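Lipoprotein (Leptospira interrogans serogroup Icterohaemorrhagiae serovar copenhageni, PDB 6OE6) is of unknown function but is probably a membrane-tethered lipoprotein of the pathogenic spirochaete, with an all-beta domain built from two sheets. Local coordinates at residues I57-S61 / Y116-D122; R129-Y135 / D144-K148. All coordinates share one frame; numbering follows the deposited sequence. Where two conformers were deposited one is given.

Contact 1: residues I57-S61 / Y116-D122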
loop_
_atom_site.group_PDB
_atom_site.type_symbol
_atom_site.label_atom_id
_atom_site.label_comp_id
_atom_site.label_asym_id
_atom_site.label_seq_id
_atom_site.Cartn_x
_atom_site.Cartn_y
_atom_site.Cartn_z
ATOM N N ILE A 57 2.760 5.925 -3.563
ATOM C CA ILE A 57 3.950 6.121 -4.369
ATOM C C ILE A 57 5.040 5.287 -3.716
ATOM O O ILE A 57 5.056 5.114 -2.490
ATOM C CB ILE A 57 4.333 7.616 -4.465
ATOM C CG1 ILE A 57 5.410 7.828 -5.525
ATOM C CG2 ILE A 57 4.780 8.162 -3.108
ATOM C CD1 ILE A 57 5.632 9.296 -5.888
ATOM N N TYR A 58 5.923 4.715 -4.533
ATOM C CA TYR A 58 7.128 4.076 -4.013
ATOM C C TYR A 58 8.354 4.705 -4.651
ATOM O O TYR A 58 8.461 4.748 -5.878
ATOM C CB TYR A 58 7.134 2.557 -4.252
ATOM C CG TYR A 58 8.350 1.895 -3.641
ATOM C CD1 TYR A 58 8.479 1.773 -2.265
ATOM C CD2 TYR A 58 9.390 1.434 -4.434
ATOM C CE1 TYR A 58 9.597 1.188 -1.703
ATOM C CE2 TYR A 58 10.505 0.846 -3.879
ATOM C CZ TYR A 58 10.605 0.722 -2.515
ATOM O OH TYR A 58 11.721 0.148 -1.956
ATOM N N ARG A 59 9.276 5.187 -3.826
ATOM C CA ARG A 59 10.525 5.758 -4.322
ATOM C C ARG A 59 11.645 4.754 -4.091
ATOM O O ARG A 59 11.932 4.395 -2.945
ATOM C CB ARG A 59 10.851 7.087 -3.645
ATOM C CG ARG A 59 12.134 7.727 -4.223
ATOM C CD ARG A 59 12.287 9.199 -3.865
ATOM N NE ARG A 59 10.997 9.868 -3.724
ATOM C CZ ARG A 59 10.623 10.557 -2.650
ATOM N NH1 ARG A 59 11.452 10.692 -1.621
ATOM N NH2 ARG A 59 9.424 11.123 -2.611
ATOM N N PHE A 60 12.266 4.305 -5.181
ATOM C CA PHE A 60 13.325 3.313 -5.101
ATOM C C PHE A 60 14.580 3.906 -4.473
ATOM O O PHE A 60 14.926 5.066 -4.699
ATOM C CB PHE A 60 13.667 2.767 -6.487
ATOM C CG PHE A 60 12.573 1.974 -7.114
ATOM C CD1 PHE A 60 12.559 0.594 -7.007
ATOM C CD2 PHE A 60 11.554 2.605 -7.810
ATOM C CE1 PHE A 60 11.550 -0.148 -7.579
ATOM C CE2 PHE A 60 10.538 1.871 -8.386
ATOM C CZ PHE A 60 10.532 0.490 -8.263
ATOM N N SER A 61 15.276 3.082 -3.690
ATOM C CA SER A 61 16.538 3.509 -3.098
ATOM C C SER A 61 17.674 3.597 -4.110
ATOM O O SER A 61 18.682 4.253 -3.825
ATOM C CB SER A 61 16.943 2.558 -1.972
ATOM O OG SER A 61 17.307 1.294 -2.497
ATOM N N TYR A 116 11.550 -5.916 -8.211
ATOM C CA TYR A 116 12.372 -5.293 -9.236
ATOM C C TYR A 116 13.315 -6.355 -9.767
ATOM O O TYR A 116 14.064 -6.957 -8.992
ATOM C CB TYR A 116 13.145 -4.095 -8.675
ATOM C CG TYR A 116 13.872 -3.285 -9.732
ATOM C CD1 TYR A 116 13.164 -2.488 -10.624
ATOM C CD2 TYR A 116 15.249 -3.310 -9.827
ATOM C CE1 TYR A 116 13.814 -1.740 -11.591
ATOM C CE2 TYR A 116 15.912 -2.571 -10.793
ATOM C CZ TYR A 116 15.187 -1.786 -11.674
ATOM O OH TYR A 116 15.833 -1.039 -12.644
ATOM N N GLU A 117 13.240 -6.606 -11.078
ATOM C CA GLU A 117 14.146 -7.534 -11.759
ATOM C C GLU A 117 14.174 -8.900 -11.074
ATOM O O GLU A 117 15.227 -9.525 -10.929
ATOM C CB GLU A 117 15.553 -6.944 -11.862
ATOM C CG GLU A 117 15.609 -5.615 -12.609
ATOM C CD GLU A 117 15.641 -5.778 -14.122
ATOM O OE1 GLU A 117 16.718 -5.569 -14.716
ATOM O OE2 GLU A 117 14.596 -6.114 -14.719
ATOM N N GLY A 118 12.999 -9.365 -10.640
ATOM C CA GLY A 118 12.834 -10.699 -10.110
ATOM C C GLY A 118 12.817 -10.815 -8.598
ATOM O O GLY A 118 12.284 -11.801 -8.079
ATOM N N ASP A 119 13.382 -9.851 -7.877
ATOM C CA ASP A 119 13.504 -9.930 -6.426
ATOM C C ASP A 119 12.490 -9.018 -5.748
ATOM O O ASP A 119 12.273 -7.882 -6.187
ATOM C CB ASP A 119 14.910 -9.534 -5.970
ATOM C CG ASP A 119 15.999 -10.250 -6.743
ATOM O OD1 ASP A 119 15.827 -11.450 -7.041
ATOM O OD2 ASP A 119 17.020 -9.606 -7.057
ATOM N N VAL A 120 11.876 -9.513 -4.672
ATOM C CA VAL A 120 11.125 -8.624 -3.789
ATOM C C VAL A 120 12.129 -7.736 -3.062
ATOM O O VAL A 120 13.066 -8.231 -2.424
ATOM C CB VAL A 120 10.250 -9.412 -2.803
ATOM C CG1 VAL A 120 9.633 -8.472 -1.774
ATOM C CG2 VAL A 120 9.143 -10.149 -3.538
ATOM N N ILE A 121 11.965 -6.422 -3.193
ATOM C CA ILE A 121 12.913 -5.459 -2.644
ATOM C C ILE A 121 12.338 -4.647 -1.499
ATOM O O ILE A 121 13.106 -3.974 -0.795
ATOM C CB ILE A 121 13.447 -4.500 -3.732
ATOM C CG1 ILE A 121 12.278 -3.709 -4.332
ATOM C CG2 ILE A 121 14.228 -5.255 -4.799
ATOM C CD1 ILE A 121 12.713 -2.539 -5.135
ATOM N N ASP A 122 11.025 -4.678 -1.283
ATOM C CA ASP A 122 10.442 -3.913 -0.194
ATOM C C ASP A 122 8.997 -4.356 -0.031
ATOM O O ASP A 122 8.410 -4.965 -0.929
ATOM C CB ASP A 122 10.515 -2.411 -0.463
ATOM C CG ASP A 122 10.718 -1.598 0.792
ATOM O OD1 ASP A 122 10.396 -2.077 1.898
ATOM O OD2 ASP A 122 11.219 -0.465 0.660
#
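A classic beta bulge and a tight hairpin shape one side of this contact between two beta sheets: I121 and D122 of strand 119-129 both face V114, and a type I' turn from Y116 to D119 connects that strand to its neighbour 108-116. Y116 and D119 close the turn with a backbone bond in each direction. From the other sheet, strand 53-59 and the residues just after it contribute Y58 and F60. The backbones stay well apart, with F60 CA and I121 CA 9.1 Å from each other, which means that side chains make the whole contact. The polar part is one hydrogen bond, Y58 OH to D122 OD2 at 2.7 Å. It uses the anti lone pair of OD2, which lies near the plane of the phenol ring at its edge, with the carboxylate turned 86° from that ring. Y58 can extend to this oxygen because its CG stands anti to the backbone N (chi1 -177°). The apolar part centres on I121, whose CD1 comes to the edge of the F60 ring, 3.6 Å from F60 CE1, and also lies 4.2 Å from Y58 CE2. F60 and Y116 meet obliquely, their centroids 5.7 Å apart. Within its own segment, the F60 ring takes CD2 of Y58 over the centre of one face. The other carboxylate oxygen of D122, OD1, forms a salt bridge with R43, so both oxygens have a partner. Y58 and F60 pack on I98 of strand 97-102, the neighbour of 53-59 in one sheet, and on V114 of strand 108-116 in the other, while F60 and Y116 both reach T70 of strand 70-77.

Contact 2: residues R129-Y135 / D144-K148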
loop_
_atom_site.group_PDB
_atom_site.type_symbol
_atom_site.label_atom_id
_atom_site.label_comp_id
_atom_site.label_asym_id
_atom_site.label_seq_id
_atom_site.Cartn_x
_atom_site.Cartn_y
_atom_site.Cartn_z
ATOM N N ARG A 129 -10.270 -0.183 7.401
ATOM C CA ARG A 129 -11.312 -0.341 8.401
ATOM C C ARG A 129 -12.635 0.258 7.945
ATOM O O ARG A 129 -12.665 1.224 7.178
ATOM C CB ARG A 129 -10.902 0.301 9.721
ATOM C CG ARG A 129 -9.723 -0.402 10.340
ATOM C CD ARG A 129 -9.462 0.112 11.723
ATOM N NE ARG A 129 -10.544 -0.193 12.658
ATOM C CZ ARG A 129 -11.392 0.708 13.148
ATOM N NH1 ARG A 129 -11.298 1.983 12.788
ATOM N NH2 ARG A 129 -12.330 0.336 14.007
ATOM N N SER A 130 -13.727 -0.338 8.418
ATOM C CA SER A 130 -15.046 0.242 8.213
ATOM C C SER A 130 -15.130 1.589 8.913
ATOM O O SER A 130 -14.745 1.722 10.079
ATOM C CB SER A 130 -16.134 -0.687 8.750
ATOM O OG SER A 130 -16.463 -1.692 7.810
ATOM N N THR A 131 -15.638 2.589 8.197
ATOM C CA THR A 131 -15.798 3.928 8.748
ATOM C C THR A 131 -16.852 3.942 9.852
ATOM O O THR A 131 -17.942 4.497 9.673
ATOM C CB THR A 131 -16.157 4.919 7.633
ATOM O OG1 THR A 131 -17.052 4.300 6.699
ATOM C CG2 THR A 131 -14.905 5.354 6.893
ATOM N N ARG A 132 -16.524 3.334 10.998
ATOM C CA ARG A 132 -17.427 3.241 12.143
ATOM C C ARG A 132 -16.686 2.729 13.377
ATOM O O ARG A 132 -16.484 1.517 13.517
ATOM C CB ARG A 132 -18.613 2.326 11.820
ATOM N N THR A 133 -16.278 3.662 14.270
ATOM C CA THR A 133 -15.563 3.513 15.547
ATOM C C THR A 133 -14.050 3.507 15.336
ATOM O O THR A 133 -13.532 2.708 14.544
ATOM C CB THR A 133 -15.983 2.250 16.309
ATOM O OG1 THR A 133 -17.395 2.279 16.550
ATOM C CG2 THR A 133 -15.245 2.156 17.649
ATOM N N PRO A 134 -13.309 4.370 16.036
ATOM C CA PRO A 134 -11.871 4.497 15.768
ATOM C C PRO A 134 -11.053 3.318 16.280
ATOM O O PRO A 134 -11.432 2.617 17.224
ATOM C CB PRO A 134 -11.488 5.792 16.497
ATOM C CG PRO A 134 -12.529 5.958 17.556
ATOM C CD PRO A 134 -13.796 5.396 16.977
ATOM N N TYR A 135 -9.905 3.117 15.630
ATOM C CA TYR A 135 -8.955 2.063 15.971
ATOM C C TYR A 135 -7.940 2.617 16.968
ATOM O O TYR A 135 -7.176 3.532 16.638
ATOM C CB TYR A 135 -8.259 1.554 14.704
ATOM C CG TYR A 135 -7.412 0.299 14.865
ATOM C CD1 TYR A 135 -6.098 0.373 15.321
ATOM C CD2 TYR A 135 -7.919 -0.955 14.537
ATOM C CE1 TYR A 135 -5.319 -0.765 15.459
ATOM C CE2 TYR A 135 -7.150 -2.100 14.670
ATOM C CZ TYR A 135 -5.850 -1.999 15.133
ATOM O OH TYR A 135 -5.078 -3.130 15.273
ATOM N N ASP A 144 -11.766 -8.431 18.851
ATOM C CA ASP A 144 -12.634 -7.702 19.769
ATOM C C ASP A 144 -13.973 -7.376 19.106
ATOM O O ASP A 144 -14.174 -7.589 17.907
ATOM C CB ASP A 144 -11.952 -6.430 20.304
ATOM C CG ASP A 144 -11.693 -5.369 19.233
ATOM O OD1 ASP A 144 -12.640 -4.903 18.566
ATOM O OD2 ASP A 144 -10.527 -4.950 19.104
ATOM N N ASP A 145 -14.901 -6.856 19.923
ATOM C CA ASP A 145 -16.268 -6.619 19.458
ATOM C C ASP A 145 -16.323 -5.604 18.321
ATOM O O ASP A 145 -17.175 -5.718 17.432
ATOM C CB ASP A 145 -17.151 -6.143 20.616
ATOM C CG ASP A 145 -17.428 -7.234 21.650
ATOM O OD1 ASP A 145 -16.822 -8.323 21.570
ATOM O OD2 ASP A 145 -18.262 -6.993 22.550
ATOM N N ILE A 146 -15.432 -4.611 18.330
ATOM C CA ILE A 146 -15.486 -3.535 17.343
ATOM C C ILE A 146 -14.909 -3.991 16.004
ATOM O O ILE A 146 -15.491 -3.724 14.946
ATOM C CB ILE A 146 -14.768 -2.278 17.885
ATOM C CG1 ILE A 146 -15.689 -1.462 18.809
ATOM C CG2 ILE A 146 -14.255 -1.401 16.741
ATOM C CD1 ILE A 146 -16.011 -2.112 20.142
ATOM N N GLU A 147 -13.770 -4.696 16.023
ATOM C CA GLU A 147 -13.136 -5.141 14.783
ATOM C C GLU A 147 -13.823 -6.362 14.179
ATOM O O GLU A 147 -13.870 -6.493 12.950
ATOM C CB GLU A 147 -11.657 -5.450 15.022
ATOM C CG GLU A 147 -10.869 -4.297 15.615
ATOM C CD GLU A 147 -10.991 -3.029 14.800
ATOM O OE1 GLU A 147 -10.870 -3.106 13.557
ATOM O OE2 GLU A 147 -11.214 -1.957 15.406
ATOM N N LYS A 148 -14.344 -7.263 15.009
ATOM C CA LYS A 148 -15.011 -8.467 14.516
ATOM C C LYS A 148 -16.484 -8.201 14.220
ATOM O O LYS A 148 -16.949 -8.411 13.098
ATOM C CB LYS A 148 -14.870 -9.609 15.524
#
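R129 meets E147 side-on, giving NE to one carboxylate oxygen and NH2 to the other. The bond from R129 NE to E147 OE1 is straight (3.1 Å, 180°), lies in the guanidinium plane and enters on the syn lone pair; that from R129 NH2 to E147 OE2 is shorter at 2.9 Å but bent. The two planes stand 45° apart, which fits this unequal pair of bonds. A bend at chi3 (65°) turns the guanidinium so that its far end, NH1 and NH2, also grips one carbonyl, with R129 NH2 to T133 O at 2.7 Å. Three nitrogens thus fix its rotation, and Y135 CB lies over one face. The E147 side chain does not set out toward the other segment, but its bend at chi2 brings the carboxylate back to R129 and puts E147 OE2 3.6 Å from Y135 CD2. The segment that carries it opens with an Asx motif: D144 OD1 accepts from E147 N at 2.8 Å, ahead of a short run with helical backbone angles in the C-terminal tail. I146 adds an apolar touch, its CG2 lying 3.8 Å from T133 CG2 and also near R129 NH2 at the guanidinium edge. R129 and Y135 both pack on I47 of strand 47-49.

Overall arrangement
Strand 119-129 runs between the two contacts: contact 1 lies at its start and contact 2 opens at its end, on opposite sides of the chain's centre, with centres 32 Å apart and no touch between them. Contact 1 is partly buried and joins strands of different sheets; contact 2 is a surface contact that holds the C-terminal tail against the segment leaving the last strand, and only eight residues separate its segments. The buried areas are similar, 207 and 195 Å², yet the chemistry differs. Aromatic and aliphatic packing with a single phenol-carboxylate bond serves the inter-sheet contact, whereas a salt bridge and a carbonyl gripped by the same arginine dominate contact 2.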